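Side-chain contact in penicillin-binding protein 2B (Streptococcus pneumoniae, PDB 2WAD), which probably cross-links peptides between adjacent glycan strands as the elongasome transpeptidase for peripheral cell-wall peptidoglycan, and binds penicillin: residues V104-P109 and I175-Q180. Sequence-based numbering, arbitrary orientation.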
loop_
_atom_site.group_PDB
_atom_site.type_symbol
_atom_site.label_atom_id
_atom_site.label_comp_id
_atom_site.label_asym_id
_atom_site.label_seq_id
_atom_site.Cartn_x
_atom_site.Cartn_y
_atom_site.Cartn_z
ATOM N N VAL A 104 3.055 27.731 31.596
ATOM C CA VAL A 104 2.530 27.238 30.338
ATOM C C VAL A 104 1.059 27.611 30.234
ATOM O O VAL A 104 0.430 28.023 31.221
ATOM C CB VAL A 104 2.634 25.689 30.192
ATOM C CG1 VAL A 104 4.076 25.202 30.329
ATOM C CG2 VAL A 104 1.704 24.980 31.188
ATOM N N SER A 105 0.538 27.419 29.026
ATOM C CA SER A 105 -0.853 27.683 28.680
ATOM C C SER A 105 -1.575 26.382 28.350
ATOM O O SER A 105 -1.127 25.594 27.512
ATOM C CB SER A 105 -0.933 28.606 27.457
ATOM O OG SER A 105 -1.095 29.948 27.864
ATOM N N ILE A 106 -2.711 26.199 29.011
ATOM C CA ILE A 106 -3.607 25.070 28.799
ATOM C C ILE A 106 -4.979 25.658 28.484
ATOM O O ILE A 106 -5.723 26.045 29.384
ATOM C CB ILE A 106 -3.703 24.179 30.064
ATOM C CG1 ILE A 106 -2.349 23.537 30.392
ATOM C CG2 ILE A 106 -4.794 23.126 29.934
ATOM C CD1 ILE A 106 -1.641 22.898 29.212
ATOM N N SER A 107 -5.310 25.748 27.202
ATOM C CA SER A 107 -6.570 26.373 26.819
ATOM C C SER A 107 -7.645 25.329 26.534
ATOM O O SER A 107 -8.785 25.458 26.980
ATOM C CB SER A 107 -6.393 27.363 25.656
ATOM O OG SER A 107 -5.657 26.798 24.583
ATOM N N SER A 108 -7.262 24.274 25.824
ATOM C CA SER A 108 -8.191 23.215 25.441
ATOM C C SER A 108 -8.056 22.009 26.368
ATOM O O SER A 108 -7.233 21.117 26.120
ATOM C CB SER A 108 -7.935 22.779 23.993
ATOM O OG SER A 108 -8.013 23.872 23.092
ATOM N N PRO A 109 -8.867 21.969 27.434
ATOM C CA PRO A 109 -8.776 20.909 28.432
ATOM C C PRO A 109 -9.898 19.875 28.311
ATOM O O PRO A 109 -11.024 20.154 28.736
ATOM C CB PRO A 109 -8.930 21.678 29.749
ATOM C CG PRO A 109 -9.582 23.008 29.372
ATOM C CD PRO A 109 -9.778 23.035 27.878
ATOM N N ILE A 175 -5.689 19.876 36.640
ATOM C CA ILE A 175 -6.087 18.478 36.483
ATOM C C ILE A 175 -5.537 17.900 35.193
ATOM O O ILE A 175 -5.051 16.768 35.152
ATOM C CB ILE A 175 -7.605 18.272 36.536
ATOM C CG1 ILE A 175 -8.150 18.773 37.873
ATOM C CG2 ILE A 175 -7.923 16.790 36.364
ATOM C CD1 ILE A 175 -9.634 18.514 38.041
ATOM N N TYR A 176 -5.592 18.698 34.135
ATOM C CA TYR A 176 -4.988 18.300 32.868
ATOM C C TYR A 176 -3.490 18.006 32.962
ATOM O O TYR A 176 -3.016 16.990 32.467
ATOM C CB TYR A 176 -5.260 19.360 31.797
ATOM C CG TYR A 176 -4.658 19.015 30.453
ATOM C CD1 TYR A 176 -5.178 17.983 29.680
ATOM C CD2 TYR A 176 -3.562 19.714 29.970
ATOM C CE1 TYR A 176 -4.627 17.670 28.442
ATOM C CE2 TYR A 176 -2.996 19.411 28.755
ATOM C CZ TYR A 176 -3.534 18.395 27.992
ATOM O OH TYR A 176 -2.953 18.113 26.783
ATOM N N LEU A 177 -2.747 18.917 33.579
ATOM C CA LEU A 177 -1.309 18.774 33.786
ATOM C C LEU A 177 -0.930 17.550 34.623
ATOM O O LEU A 177 -0.090 16.753 34.191
ATOM C CB LEU A 177 -0.712 20.056 34.382
ATOM C CG LEU A 177 -0.545 21.180 33.344
ATOM C CD1 LEU A 177 -0.186 22.510 33.988
ATOM C CD2 LEU A 177 0.408 20.862 32.181
ATOM N N PHE A 178 -1.538 17.410 35.800
ATOM C CA PHE A 178 -1.462 16.179 36.594
ATOM C C PHE A 178 -1.595 14.894 35.754
ATOM O O PHE A 178 -0.718 14.024 35.801
ATOM C CB PHE A 178 -2.543 16.227 37.664
ATOM C CG PHE A 178 -2.592 15.012 38.538
ATOM C CD1 PHE A 178 -1.980 15.023 39.776
ATOM C CD2 PHE A 178 -3.277 13.875 38.143
ATOM C CE1 PHE A 178 -2.025 13.918 40.601
ATOM C CE2 PHE A 178 -3.336 12.763 38.971
ATOM C CZ PHE A 178 -2.699 12.786 40.204
ATOM N N SER A 179 -2.667 14.789 34.964
ATOM C CA SER A 179 -2.903 13.590 34.153
ATOM C C SER A 179 -1.667 13.268 33.306
ATOM O O SER A 179 -1.213 12.123 33.230
ATOM C CB SER A 179 -4.162 13.732 33.281
ATOM O OG SER A 179 -5.206 14.394 33.982
ATOM N N GLN A 180 -1.106 14.294 32.677
ATOM C CA GLN A 180 0.124 14.147 31.908
ATOM C C GLN A 180 1.268 13.582 32.760
ATOM O O GLN A 180 1.942 12.649 32.335
ATOM C CB GLN A 180 0.531 15.508 31.341
ATOM C CG GLN A 180 -0.481 16.130 30.395
ATOM C CD GLN A 180 -0.445 15.472 29.044
ATOM O OE1 GLN A 180 0.596 15.438 28.382
ATOM N NE2 GLN A 180 -1.581 14.923 28.629
#
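I106 meets Y176 and L177 where residues 104-109, in the loop between helices 90-100 and 113-121, lie against helix 169-182, a loop-on-helix apolar contact in the penicillin-binding protein dimerisation domain, away from the active-site serine S386. Both branches of I106 touch the Y176 ring. Its CG2 comes obliquely onto the ring, 3.6 Å from CD2 of Y176 with CG of Y176 next at 4.1 Å, while CD1 of I106 sits 3.8 Å from both CD2 and CE2 of Y176. With CG anti to the backbone N (chi1 180°), the tyrosine ring leaves the helix towards the loop and brings CD2 and CE2 up to I106. I106 also reaches the neighbouring leucine: its CD1 is 4.1 Å from CD2 of L177. The other methyl, CD1 of L177, is 4.2 Å from CG2 of V104; these two side chains run past each other in opposite directions. L177 thus bridges V104 and I106, the alternate loop residues that face the helix, whereas S105 between them points away. No hydrogen bond joins the two segments. Outside this layer, T194 packs on V104 and I106, A97 of helix 90-100 lies against L177, and K241 hydrogen-bonds to OH of Y176, tying down the polar end of the ring. S105 pairs through its backbone with D195, whose OD2 is also hydrogen-bonded to OG of S107. Within the helix, O of I175 accepts two bonds from opposite faces of its carbonyl plane: one from N of S179, the other from OG of S179 at 2.7 Å, tilted 29° from that plane.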